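PDB 3T6G: SH2 domain-containing protein 3C from Homo sapiens, which acts as an adapter in integrin-mediated adhesion and cell migration, binding BCAR1 through a closed Ras-GEF-like C-terminal domain that cannot carry out canonical exchange. Local coordinates for residues H56-V60 with L274-S278; L100-T105 with Q296-Y300; E11-F16 with Q94-D98; R81-E85 with G253-H257; G140-F146 with N203-H208. The protein carries 2 engineered substitutions. Residue numbers count along the deposited sequence, not the author numbering.

From the N terminus, the extended segment 11-16 is first to find a distant partner, closing its loop on the start of helix 93-115 (contact 3). Within that loop begin contact 1, from helix 50-64, and contact 4, from 81-85, so both cross contact 3. Contact 2 opens further along helix 93-115, after contact 3 has closed. Contact 5, between 140-146 and 203-208, is innermost, enclosed by contacts 4, 1 and 2. Contact 4 then closes on helix 253-263, inside contact 1, which closes at the end of helix 271-276; contact 2 closes last, on helix 296-314, crossing both. Arg102 joins contacts 1 and 2, Thr58 and Asn144 join 1 and 5, and Tyr256 packs contact 4 onto 5.

Contact 1 (H56-V60 with L274-S278); sequences HVTKV and LEVFS
Residues 56-60 form a helical stretch within helix 50-64, whereas 274-276 are the last turn of helix 271-276, which Phe277 leaves at phi/psi -95/19; Ser278, extended, is the N-cap of the following helix, its OG bonded to Phe281 N. The CA pairs are His56-Leu274 at 6.2 Å, Val57-Phe277 at 5.8 Å and Val60-Ser278 at 6.9 Å. Phe277 (chi1 m) turns one ring face to Val57: CG1 lies 3.3 Å from Phe277 CD1, while Val57 CG2 makes a CH-pi contact 4.3 Å from the ring centroid, nearly along its normal. Leu274, in the mt rotamer, brings CD2 within 3.5 Å of Val60 CG2 and 3.7 Å of His56 O. The His56 imidazole is held by Thr52 O and Arg270 N, and Phe277 O by Arg102 of helix 93-115. Such helix-to-helix-end packing belongs to the all-helical Cdc25-homology core. With the His56 imidazole, Ser278 OG and Phe277 O bonded outside the pair, cohesion between these segments comes from apolar and CH-pi contacts.

Contact 2 (L100-T105 with Q296-Y300); sequences LERFHT and QARRY
Two helical segments of the Cdc25-homology domain, parallel here, are bridged by long polar side chains. Segments 100-105, within helix 93-115, and 296-300, opening helix 296-314, run in the same direction, their axes 2° apart in angle and 12.1 Å at closest approach, with CA pairs Glu101-Gln296 at 7.7 Å and Thr105-Tyr300 at 8.4 Å. Glu101 (chi1 t, chi2 p) places its carboxylate in the gap. Arg299 meets it with both terminal nitrogens in a bidentate salt bridge: NH1 to Glu101 OE1 at 2.5 Å and NH2 to Glu101 OE2 at 2.6 Å. OE1 of Glu101 also accepts a nearly linear bond from Gln296 NE2 at 2.7 Å. The remaining guanidinium nitrogen of Arg299, NE, is bonded to Ser294 O, and the group makes a cation-pi contact with Trp287. Tyr300, with chi1 m, reaches across between the carboxylate and His104 (chi1 t). His104 presents its edge to the Tyr300 ring face in a T-shaped pair, centroids 4.7 Å apart and planes at 72°, with His104 CD2 3.3 Å from Tyr300 CE2. At the tip of the phenol, Tyr300 OH donates to Thr105 OG1 at 2.7 Å.

Contact 3 (E11-F16 with Q94-D98); sequences EVTSSF and QLRLD
An irregular N-terminal segment is caught by the two oxygens of a single helical aspartate. Asp98 (chi1 m), on the face of helix 93-115 turned to the segment, takes a hydrogen bond from Ser14 OG to its OD1 at 2.6 Å and another from Ser15 N to its OD2 at 3.2 Å. Ser14 OG accepts in turn from Phe16 N at 3.2 Å, the ST turn that sets the local bend of 11-16. The segment is largely extended, with Glu11, Thr13, Ser14 and Phe16 at psi 125 to 149°; Val12 and Ser15 interrupt with psi near zero. It comes closest at Glu11 and Gln94, CA to CA 6.1 Å. Gln94 (chi1 t, chi2 p) lies along the segment one turn before Asp98: its CG is 3.1 Å from Thr13 O, and its CB 3.9 Å from Glu11 CB. The carboxylate of Glu11 pairs with Arg66. Phe16 (chi1 m) brings CE2 to 3.2 Å from Asp98 O, approaching ring edge first, and also touches helix 279-287. The contact thus lays the segment preceding helix 35-46 on the domain surface, where a helical carboxylate satisfies donors of a stretch lacking secondary structure.

Contact 4 (R81-E85 with G253-H257); sequences RWGME and GGLYH
Aromatic-on-glycine packing joins two helix N-termini of the Cdc25-homology domain: that of the short helix 83-86 and that of helix 253-263. Trp82, the N-cap residue, is extended at phi/psi -125/146, and its CA lies 5.3 Å from Gly253 CA. With chi1 m its indole lies over the first turn of the other helix, Trp82 CD1 being 3.2 Å from Gly253 C. A CB on Gly253 would come within 2.5 Å of Trp82 CD1, so the close approach depends on a bare backbone at this position. Trp82 NE1 is 3.2 Å from Gly254 N, but both are donors and form no bond. The six-membered ring of Trp82 makes an offset stack with His257 (chi1 t), centroids 4.6 Å apart and planes inclined by 24°, while His257 CB adds a CH-pi contact 3.9 Å from the centroid of that Trp82 ring. His257 ND1 is occupied by Ile67 O. Helical geometry starts at Gly83, and Met84 (chi1 m, chi2 m) follows with CG 4.0 Å from Tyr256 CD2; its side chain also touches Pro207. Tyr256, a phosphorylation site by similarity, is unmodified and its ring buried. Glu85 then faces the BCAR1 chain, where its OE2 forms a salt bridge with Arg158 NE and a hydrogen bond with Thr155 OG1 of that neighbouring subunit.

Contact 5 (G140-F146 with N203-H208); sequences GTMGNMF and NTTFPH
Two turn-rich segments, 140-146 between helices and 203-208 before helix 210-215, run alongside each other through a single parallel beta bridge at Asn144 and Phe206. CA pairs are Gly143-Thr204 at 4.6 Å and Met145-His208 at 5.1 Å. Gly143, at phi/psi 46/46, has no room for a CB, which would clash with Asn203 O. Gly143 O accepts from Phe206 N at 3.3 Å and weakly from Thr205 N at 3.1 Å; Met145 N donates to Phe206 O at 2.8 Å. Asn144 (chi1 t) caps the following helix, its OD1 receiving a weak bond from Phe146 N at 3.1 Å, while its ND2 is held by Asp61 and Thr58 of helix 50-64. Phe146 and Phe206 have chi1 t; their planes are 8° apart but slid sideways, so that Phe146 CB sits over the Phe206 ring, 3.4 Å from its centroid. Met145 (chi1 m, chi2 m) sets CB 4.0 Å from His208 CB and packs on Phe188 and Leu192 of helix 175-193. A water links Met145 O (2.6 Å, weak) to His208 ND1 (2.7 Å); His208 NE2 is bonded to Asn193 OD1. Backbone bonding therefore supplies the register, and the Phe146-Phe206 CH-pi contact adds apolar packing between the paired loops.

Contact 1 (H56-V60 with L274-S278)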
# COMPACT_ATOMS: atom_id res chain seq x y z
N HIS A 56 2.42 11.92 -15.35
CA HIS A 56 1.24 11.18 -15.77
C HIS A 56 0.77 10.10 -14.79
O HIS A 56 -0.42 10.03 -14.51
CB HIS A 56 1.42 10.63 -17.18
CG HIS A 56 1.20 11.67 -18.24
ND1 HIS A 56 1.99 12.80 -18.33
CD2 HIS A 56 0.26 11.78 -19.20
CE1 HIS A 56 1.55 13.55 -19.32
NE2 HIS A 56 0.50 12.95 -19.87
N VAL A 57 1.70 9.27 -14.28
CA VAL A 57 1.31 8.17 -13.39
C VAL A 57 0.85 8.68 -12.06
O VAL A 57 0.02 8.06 -11.44
CB VAL A 57 2.47 7.24 -12.98
CG1 VAL A 57 2.13 5.80 -13.32
CG2 VAL A 57 3.76 7.72 -13.53
N THR A 58 1.49 9.75 -11.60
CA THR A 58 1.17 10.34 -10.33
C THR A 58 -0.29 10.77 -10.36
O THR A 58 -1.01 10.56 -9.39
CB THR A 58 2.02 11.55 -10.05
OG1 THR A 58 3.37 11.13 -9.84
CG2 THR A 58 1.53 12.25 -8.79
N LYS A 59 -0.71 11.36 -11.49
CA LYS A 59 -2.08 11.84 -11.62
C LYS A 59 -3.04 10.68 -11.43
O LYS A 59 -3.98 10.74 -10.64
CB LYS A 59 -2.30 12.46 -12.99
CG LYS A 59 -3.34 13.58 -13.01
CD LYS A 59 -4.77 13.09 -13.20
CE LYS A 59 -5.48 13.84 -14.37
NZ LYS A 59 -5.62 15.32 -14.19
N VAL A 60 -2.80 9.62 -12.18
CA VAL A 60 -3.68 8.48 -12.16
C VAL A 60 -3.62 7.80 -10.78
O VAL A 60 -4.63 7.35 -10.27
CB VAL A 60 -3.27 7.51 -13.26
CG1 VAL A 60 -4.11 6.27 -13.21
CG2 VAL A 60 -3.42 8.21 -14.63
N LEU A 274 -2.20 8.65 -20.30
CA LEU A 274 -3.04 8.31 -19.14
C LEU A 274 -3.59 6.91 -19.34
O LEU A 274 -3.52 6.08 -18.43
CB LEU A 274 -4.18 9.30 -18.89
CG LEU A 274 -3.75 10.69 -18.42
CD1 LEU A 274 -4.92 11.60 -18.12
CD2 LEU A 274 -2.90 10.57 -17.21
N GLU A 275 -4.10 6.61 -20.54
CA GLU A 275 -4.59 5.24 -20.74
C GLU A 275 -3.54 4.19 -20.34
O GLU A 275 -3.87 3.22 -19.63
CB GLU A 275 -5.03 5.02 -22.17
CG GLU A 275 -5.73 3.70 -22.37
CD GLU A 275 -6.69 3.76 -23.55
OE1 GLU A 275 -7.00 4.89 -24.01
OE2 GLU A 275 -7.14 2.69 -24.03
N VAL A 276 -2.29 4.42 -20.77
CA VAL A 276 -1.19 3.45 -20.60
C VAL A 276 -0.94 3.15 -19.13
O VAL A 276 -0.64 2.02 -18.74
CB VAL A 276 0.12 3.97 -21.27
CG1 VAL A 276 1.28 3.11 -20.91
CG2 VAL A 276 -0.04 4.03 -22.82
N PHE A 277 -1.12 4.17 -18.30
CA PHE A 277 -0.88 4.10 -16.88
C PHE A 277 -2.16 3.80 -16.09
O PHE A 277 -2.23 4.05 -14.88
CB PHE A 277 -0.27 5.41 -16.40
CG PHE A 277 1.16 5.56 -16.75
CD1 PHE A 277 2.07 4.56 -16.40
CD2 PHE A 277 1.62 6.67 -17.45
CE1 PHE A 277 3.42 4.67 -16.73
CE2 PHE A 277 2.96 6.79 -17.78
CZ PHE A 277 3.86 5.80 -17.43
N SER A 278 -3.16 3.28 -16.79
CA SER A 278 -4.39 2.89 -16.14
C SER A 278 -4.40 1.37 -15.95
O SER A 278 -4.07 0.62 -16.89
CB SER A 278 -5.61 3.37 -16.94
OG SER A 278 -6.32 2.28 -17.49

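Contact 2 (L100-T105 with Q296-Y300)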
# COMPACT_ATOMS: atom_id res chain seq x y z
N LEU A 100 -3.25 -2.69 -4.45
CA LEU A 100 -2.29 -3.78 -4.56
C LEU A 100 -2.26 -4.33 -6.00
O LEU A 100 -1.18 -4.67 -6.51
CB LEU A 100 -2.54 -4.90 -3.54
CG LEU A 100 -2.13 -4.67 -2.07
CD1 LEU A 100 -2.77 -5.71 -1.14
CD2 LEU A 100 -0.63 -4.66 -1.86
N GLU A 101 -3.42 -4.42 -6.64
CA GLU A 101 -3.45 -4.84 -8.04
C GLU A 101 -2.69 -3.82 -8.87
O GLU A 101 -1.91 -4.17 -9.75
CB GLU A 101 -4.87 -4.96 -8.59
CG GLU A 101 -4.92 -5.35 -10.07
CD GLU A 101 -4.70 -6.85 -10.31
OE1 GLU A 101 -5.15 -7.64 -9.46
OE2 GLU A 101 -4.08 -7.23 -11.33
N ARG A 102 -2.91 -2.55 -8.55
CA ARG A 102 -2.32 -1.49 -9.33
C ARG A 102 -0.81 -1.60 -9.27
O ARG A 102 -0.14 -1.66 -10.30
CB ARG A 102 -2.76 -0.10 -8.85
CG ARG A 102 -2.42 1.01 -9.87
CD ARG A 102 -2.88 2.40 -9.45
NE ARG A 102 -2.15 3.45 -10.16
CZ ARG A 102 -2.23 3.66 -11.48
NH1 ARG A 102 -3.03 2.91 -12.25
NH2 ARG A 102 -1.53 4.63 -12.03
N PHE A 103 -0.30 -1.62 -8.04
CA PHE A 103 1.12 -1.75 -7.75
C PHE A 103 1.79 -2.91 -8.51
O PHE A 103 2.66 -2.69 -9.37
CB PHE A 103 1.30 -1.92 -6.25
CG PHE A 103 2.72 -1.82 -5.78
CD1 PHE A 103 3.28 -0.59 -5.44
CD2 PHE A 103 3.50 -2.95 -5.64
CE1 PHE A 103 4.58 -0.49 -4.98
CE2 PHE A 103 4.81 -2.87 -5.17
CZ PHE A 103 5.35 -1.63 -4.84
N HIS A 104 1.39 -4.15 -8.22
CA HIS A 104 2.09 -5.23 -8.89
C HIS A 104 1.89 -5.25 -10.40
O HIS A 104 2.80 -5.58 -11.15
CB HIS A 104 1.84 -6.61 -8.29
CG HIS A 104 2.85 -7.63 -8.74
ND1 HIS A 104 4.22 -7.39 -8.66
CD2 HIS A 104 2.72 -8.85 -9.31
CE1 HIS A 104 4.87 -8.44 -9.14
NE2 HIS A 104 3.98 -9.33 -9.54
N THR A 105 0.69 -4.91 -10.84
CA THR A 105 0.39 -4.93 -12.27
C THR A 105 1.20 -3.88 -13.06
O THR A 105 1.65 -4.14 -14.17
CB THR A 105 -1.09 -4.82 -12.49
OG1 THR A 105 -1.66 -6.07 -12.11
CG2 THR A 105 -1.42 -4.55 -13.97
N GLN A 296 -6.35 -12.87 -9.37
CA GLN A 296 -5.05 -12.22 -9.35
C GLN A 296 -3.92 -13.22 -9.15
O GLN A 296 -2.87 -13.11 -9.78
CB GLN A 296 -5.01 -11.20 -8.23
CG GLN A 296 -3.67 -10.54 -8.11
CD GLN A 296 -3.59 -9.64 -6.91
OE1 GLN A 296 -3.07 -10.03 -5.85
NE2 GLN A 296 -4.12 -8.42 -7.05
N ALA A 297 -4.13 -14.20 -8.27
CA ALA A 297 -3.11 -15.22 -8.02
C ALA A 297 -2.73 -15.91 -9.32
O ALA A 297 -1.55 -16.05 -9.63
CB ALA A 297 -3.58 -16.25 -6.99
N ARG A 298 -3.73 -16.35 -10.06
CA ARG A 298 -3.52 -17.04 -11.33
C ARG A 298 -2.92 -16.11 -12.38
O ARG A 298 -1.96 -16.48 -13.06
CB ARG A 298 -4.86 -17.61 -11.82
CG ARG A 298 -4.76 -18.79 -12.78
CD ARG A 298 -5.99 -19.69 -12.63
NE ARG A 298 -6.18 -20.59 -13.77
CZ ARG A 298 -7.19 -21.45 -13.86
NH1 ARG A 298 -8.09 -21.54 -12.88
NH2 ARG A 298 -7.31 -22.24 -14.93
N ARG A 299 -3.45 -14.90 -12.51
CA ARG A 299 -2.91 -13.95 -13.47
C ARG A 299 -1.43 -13.72 -13.17
O ARG A 299 -0.60 -13.66 -14.09
CB ARG A 299 -3.69 -12.62 -13.46
CG ARG A 299 -5.05 -12.69 -14.16
CD ARG A 299 -5.79 -11.35 -14.24
NE ARG A 299 -6.18 -10.81 -12.94
CZ ARG A 299 -5.50 -9.85 -12.30
NH1 ARG A 299 -5.91 -9.40 -11.13
NH2 ARG A 299 -4.40 -9.34 -12.84
N TYR A 300 -1.10 -13.61 -11.89
CA TYR A 300 0.26 -13.29 -11.48
C TYR A 300 1.18 -14.50 -11.60
O TYR A 300 2.32 -14.36 -12.04
CB TYR A 300 0.30 -12.70 -10.06
CG TYR A 300 -0.17 -11.26 -9.97
CD1 TYR A 300 -0.65 -10.58 -11.09
CD2 TYR A 300 -0.11 -10.57 -8.77
CE1 TYR A 300 -1.06 -9.24 -11.00
CE2 TYR A 300 -0.53 -9.25 -8.66
CZ TYR A 300 -1.00 -8.58 -9.78
OH TYR A 300 -1.41 -7.26 -9.66

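Contact 3 (E11-F16 with Q94-D98)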
# COMPACT_ATOMS: atom_id res chain seq x y z
N GLU A 11 -17.56 -1.02 0.18
CA GLU A 11 -17.28 -1.52 -1.14
C GLU A 11 -16.93 -2.99 -1.03
O GLU A 11 -16.06 -3.38 -0.26
CB GLU A 11 -16.14 -0.70 -1.73
CG GLU A 11 -16.44 0.78 -1.62
CD GLU A 11 -15.33 1.66 -2.12
OE1 GLU A 11 -14.37 1.13 -2.72
OE2 GLU A 11 -15.43 2.90 -1.91
N VAL A 12 -17.64 -3.82 -1.78
CA VAL A 12 -17.46 -5.25 -1.67
C VAL A 12 -16.90 -5.82 -2.96
O VAL A 12 -16.54 -7.00 -3.05
CB VAL A 12 -18.80 -5.93 -1.34
CG1 VAL A 12 -19.11 -7.04 -2.34
CG2 VAL A 12 -18.77 -6.44 0.09
N THR A 13 -16.80 -4.95 -3.96
CA THR A 13 -16.42 -5.33 -5.30
C THR A 13 -15.31 -4.39 -5.79
O THR A 13 -15.26 -3.22 -5.39
CB THR A 13 -17.64 -5.23 -6.22
OG1 THR A 13 -17.87 -6.50 -6.86
CG2 THR A 13 -17.45 -4.13 -7.27
N SER A 14 -14.41 -4.89 -6.63
CA SER A 14 -13.27 -4.08 -7.05
C SER A 14 -13.71 -2.92 -7.92
O SER A 14 -14.59 -3.07 -8.76
CB SER A 14 -12.22 -4.91 -7.81
OG SER A 14 -11.18 -4.09 -8.32
N SER A 15 -13.09 -1.77 -7.73
CA SER A 15 -13.45 -0.61 -8.53
C SER A 15 -12.81 -0.65 -9.95
O SER A 15 -13.07 0.23 -10.79
CB SER A 15 -13.08 0.66 -7.78
OG SER A 15 -12.19 1.43 -8.57
N PHE A 16 -11.99 -1.66 -10.23
CA PHE A 16 -11.47 -1.88 -11.58
C PHE A 16 -12.35 -2.89 -12.28
O PHE A 16 -12.64 -3.94 -11.72
CB PHE A 16 -10.04 -2.45 -11.53
CG PHE A 16 -9.04 -1.56 -10.87
CD1 PHE A 16 -9.02 -0.20 -11.11
CD2 PHE A 16 -8.10 -2.09 -9.98
CE1 PHE A 16 -8.08 0.63 -10.49
CE2 PHE A 16 -7.16 -1.27 -9.35
CZ PHE A 16 -7.15 0.09 -9.60
N GLN A 94 -11.38 -2.86 0.15
CA GLN A 94 -11.40 -2.94 -1.31
C GLN A 94 -10.40 -1.97 -1.98
O GLN A 94 -9.74 -2.32 -2.95
CB GLN A 94 -12.81 -2.73 -1.83
CG GLN A 94 -12.97 -3.17 -3.26
CD GLN A 94 -12.53 -4.61 -3.47
OE1 GLN A 94 -11.55 -4.87 -4.17
NE2 GLN A 94 -13.25 -5.55 -2.86
N LEU A 95 -10.32 -0.75 -1.44
CA LEU A 95 -9.32 0.20 -1.80
C LEU A 95 -7.94 -0.45 -1.70
O LEU A 95 -7.20 -0.52 -2.69
CB LEU A 95 -9.41 1.45 -0.90
CG LEU A 95 -8.38 2.50 -1.36
CD1 LEU A 95 -8.56 2.81 -2.88
CD2 LEU A 95 -8.41 3.79 -0.52
N ARG A 96 -7.60 -0.93 -0.51
CA ARG A 96 -6.33 -1.61 -0.28
C ARG A 96 -6.05 -2.70 -1.32
O ARG A 96 -4.93 -2.85 -1.82
CB ARG A 96 -6.28 -2.23 1.11
CG ARG A 96 -5.87 -1.29 2.22
CD ARG A 96 -5.69 -2.08 3.53
NE ARG A 96 -6.93 -2.74 3.93
CZ ARG A 96 -7.77 -2.24 4.82
NH1 ARG A 96 -7.49 -1.09 5.42
NH2 ARG A 96 -8.89 -2.88 5.12
N LEU A 97 -7.07 -3.49 -1.65
CA LEU A 97 -6.85 -4.54 -2.63
C LEU A 97 -6.61 -3.95 -4.02
O LEU A 97 -5.75 -4.44 -4.75
CB LEU A 97 -7.99 -5.55 -2.62
CG LEU A 97 -8.08 -6.41 -1.35
CD1 LEU A 97 -9.19 -7.43 -1.51
CD2 LEU A 97 -6.77 -7.12 -1.10
N ASP A 98 -7.35 -2.89 -4.38
CA ASP A 98 -7.19 -2.22 -5.67
C ASP A 98 -5.80 -1.61 -5.83
O ASP A 98 -5.19 -1.73 -6.89
CB ASP A 98 -8.23 -1.11 -5.87
CG ASP A 98 -9.59 -1.65 -6.17
OD1 ASP A 98 -9.67 -2.83 -6.60
OD2 ASP A 98 -10.57 -0.89 -5.97

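Contact 4 (R81-E85 with G253-H257)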
# COMPACT_ATOMS: atom_id res chain seq x y z
N ARG A 81 -12.92 11.90 4.52
CA ARG A 81 -12.51 12.81 3.45
C ARG A 81 -11.58 12.18 2.40
O ARG A 81 -11.80 12.35 1.21
CB ARG A 81 -11.88 14.07 4.03
CG ARG A 81 -12.88 15.07 4.56
CD ARG A 81 -12.21 16.31 5.12
NE ARG A 81 -13.17 17.41 5.28
CZ ARG A 81 -14.14 17.46 6.19
NH1 ARG A 81 -14.30 16.46 7.06
NH2 ARG A 81 -14.95 18.51 6.24
N TRP A 82 -10.55 11.46 2.83
CA TRP A 82 -9.47 11.04 1.93
C TRP A 82 -9.20 9.53 1.88
O TRP A 82 -9.35 8.83 2.88
CB TRP A 82 -8.20 11.75 2.35
CG TRP A 82 -8.37 13.23 2.37
CD1 TRP A 82 -8.26 14.06 3.45
CD2 TRP A 82 -8.70 14.06 1.25
NE1 TRP A 82 -8.50 15.37 3.07
CE2 TRP A 82 -8.77 15.39 1.73
CE3 TRP A 82 -8.94 13.81 -0.11
CZ2 TRP A 82 -9.07 16.47 0.90
CZ3 TRP A 82 -9.22 14.89 -0.94
CH2 TRP A 82 -9.29 16.20 -0.44
N GLY A 83 -8.82 9.04 0.71
CA GLY A 83 -8.49 7.63 0.54
C GLY A 83 -7.36 7.19 1.46
O GLY A 83 -7.27 6.03 1.83
N MET A 84 -6.51 8.13 1.84
CA MET A 84 -5.41 7.80 2.73
C MET A 84 -5.98 7.35 4.04
O MET A 84 -5.48 6.39 4.65
CB MET A 84 -4.46 8.98 2.93
CG MET A 84 -3.53 9.28 1.74
SD MET A 84 -2.52 7.88 1.16
CE MET A 84 -3.58 7.19 -0.08
N GLU A 85 -7.01 8.05 4.50
CA GLU A 85 -7.71 7.70 5.74
C GLU A 85 -8.48 6.41 5.53
O GLU A 85 -8.42 5.51 6.36
CB GLU A 85 -8.65 8.82 6.16
CG GLU A 85 -9.50 8.48 7.36
CD GLU A 85 -9.91 9.73 8.13
OE1 GLU A 85 -9.60 10.83 7.63
OE2 GLU A 85 -10.54 9.60 9.21
N GLY A 253 -4.29 13.43 4.98
CA GLY A 253 -4.95 13.28 3.69
C GLY A 253 -5.14 14.58 2.91
O GLY A 253 -5.10 14.59 1.68
N GLY A 254 -5.38 15.67 3.64
CA GLY A 254 -5.60 16.98 3.06
C GLY A 254 -4.34 17.66 2.60
O GLY A 254 -4.37 18.54 1.74
N LEU A 255 -3.21 17.24 3.17
CA LEU A 255 -1.92 17.79 2.77
C LEU A 255 -1.47 17.16 1.45
O LEU A 255 -0.98 17.84 0.56
CB LEU A 255 -0.86 17.59 3.85
CG LEU A 255 0.53 18.10 3.42
CD1 LEU A 255 0.55 19.62 3.45
CD2 LEU A 255 1.65 17.54 4.28
N TYR A 256 -1.65 15.85 1.33
CA TYR A 256 -1.25 15.18 0.11
C TYR A 256 -2.10 15.66 -1.08
O TYR A 256 -1.58 15.84 -2.19
CB TYR A 256 -1.33 13.66 0.27
CG TYR A 256 -0.58 13.17 1.49
CD1 TYR A 256 0.77 13.44 1.64
CD2 TYR A 256 -1.23 12.43 2.49
CE1 TYR A 256 1.46 13.01 2.74
CE2 TYR A 256 -0.53 11.99 3.60
CZ TYR A 256 0.82 12.28 3.72
OH TYR A 256 1.54 11.86 4.81
N HIS A 257 -3.40 15.87 -0.84
CA HIS A 257 -4.30 16.34 -1.88
C HIS A 257 -3.82 17.71 -2.37
O HIS A 257 -3.61 17.91 -3.58
CB HIS A 257 -5.72 16.44 -1.35
CG HIS A 257 -6.60 17.35 -2.15
ND1 HIS A 257 -7.16 16.99 -3.36
CD2 HIS A 257 -7.02 18.62 -1.90
CE1 HIS A 257 -7.89 17.99 -3.82
NE2 HIS A 257 -7.82 18.99 -2.96

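Contact 5 (G140-F146 with N203-H208)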
# COMPACT_ATOMS: atom_id res chain seq x y z
N GLY A 140 11.57 12.15 -6.33
CA GLY A 140 12.09 13.47 -6.02
C GLY A 140 11.23 14.61 -6.52
O GLY A 140 10.88 15.51 -5.77
N THR A 141 10.90 14.59 -7.80
CA THR A 141 10.08 15.65 -8.37
C THR A 141 8.63 15.50 -7.91
O THR A 141 8.03 16.44 -7.38
CB THR A 141 10.16 15.63 -9.91
OG1 THR A 141 11.51 15.84 -10.31
CG2 THR A 141 9.34 16.73 -10.47
N MET A 142 8.07 14.31 -8.11
CA MET A 142 6.67 14.04 -7.81
C MET A 142 6.34 13.71 -6.35
O MET A 142 5.17 13.76 -5.97
CB MET A 142 6.17 12.89 -8.69
CG MET A 142 6.15 13.22 -10.17
SD MET A 142 5.91 14.97 -10.44
CE MET A 142 4.13 15.03 -10.33
N GLY A 143 7.34 13.34 -5.55
CA GLY A 143 7.09 12.85 -4.19
C GLY A 143 5.97 11.82 -4.15
O GLY A 143 5.07 11.90 -3.33
N ASN A 144 6.01 10.87 -5.09
CA ASN A 144 5.02 9.82 -5.20
C ASN A 144 5.65 8.48 -4.83
O ASN A 144 6.20 7.79 -5.70
CB ASN A 144 4.45 9.78 -6.64
CG ASN A 144 3.52 8.61 -6.86
OD1 ASN A 144 3.20 7.90 -5.90
ND2 ASN A 144 3.10 8.39 -8.11
N MET A 145 5.59 8.10 -3.54
CA MET A 145 6.23 6.88 -3.05
C MET A 145 5.58 5.63 -3.61
O MET A 145 6.20 4.57 -3.68
CB MET A 145 6.20 6.78 -1.52
CG MET A 145 6.88 7.88 -0.74
SD MET A 145 8.58 8.22 -1.27
CE MET A 145 8.29 9.06 -2.83
N PHE A 146 4.32 5.73 -3.99
CA PHE A 146 3.59 4.56 -4.48
C PHE A 146 4.23 4.03 -5.76
O PHE A 146 4.79 2.93 -5.78
CB PHE A 146 2.10 4.90 -4.65
CG PHE A 146 1.29 3.79 -5.31
CD1 PHE A 146 0.78 2.75 -4.57
CD2 PHE A 146 1.03 3.81 -6.65
CE1 PHE A 146 0.04 1.76 -5.16
CE2 PHE A 146 0.28 2.81 -7.24
CZ PHE A 146 -0.20 1.79 -6.50
N ASN A 203 6.88 17.85 0.47
CA ASN A 203 6.93 17.55 -0.96
C ASN A 203 6.13 16.32 -1.30
O ASN A 203 6.06 15.92 -2.46
CB ASN A 203 8.38 17.36 -1.46
CG ASN A 203 8.47 17.23 -2.99
OD1 ASN A 203 8.32 18.22 -3.71
ND2 ASN A 203 8.73 16.02 -3.47
N THR A 204 5.48 15.74 -0.30
CA THR A 204 4.79 14.47 -0.49
C THR A 204 3.39 14.62 -1.07
O THR A 204 2.65 15.56 -0.75
CB THR A 204 4.72 13.66 0.81
OG1 THR A 204 6.03 13.58 1.38
CG2 THR A 204 4.22 12.27 0.54
N THR A 205 3.02 13.61 -1.83
CA THR A 205 1.92 13.68 -2.75
C THR A 205 1.25 12.34 -2.69
O THR A 205 0.06 12.20 -2.95
CB THR A 205 2.53 13.90 -4.17
OG1 THR A 205 2.09 15.15 -4.73
CG2 THR A 205 2.22 12.74 -5.09
N PHE A 206 2.03 11.33 -2.33
CA PHE A 206 1.52 9.99 -2.15
C PHE A 206 2.50 9.21 -1.29
O PHE A 206 3.50 8.71 -1.78
CB PHE A 206 1.35 9.33 -3.49
CG PHE A 206 0.52 8.09 -3.44
CD1 PHE A 206 -0.19 7.68 -4.55
CD2 PHE A 206 0.44 7.35 -2.29
CE1 PHE A 206 -0.95 6.55 -4.52
CE2 PHE A 206 -0.32 6.20 -2.25
CZ PHE A 206 -1.01 5.80 -3.36
N PRO A 207 2.20 9.08 0.01
CA PRO A 207 3.13 8.58 1.03
C PRO A 207 3.36 7.10 0.84
O PRO A 207 2.67 6.45 0.04
CB PRO A 207 2.35 8.79 2.32
CG PRO A 207 0.93 8.49 1.88
CD PRO A 207 0.81 9.10 0.51
N HIS A 208 4.32 6.56 1.59
CA HIS A 208 4.62 5.14 1.50
C HIS A 208 3.57 4.36 2.32
O HIS A 208 3.55 4.42 3.55
CB HIS A 208 6.07 4.89 1.98
CG HIS A 208 6.56 3.50 1.72
ND1 HIS A 208 6.29 2.82 0.55
CD2 HIS A 208 7.31 2.66 2.48
CE1 HIS A 208 6.85 1.62 0.60
NE2 HIS A 208 7.47 1.50 1.76
O HOH W 1 5.02 3.09 -1.84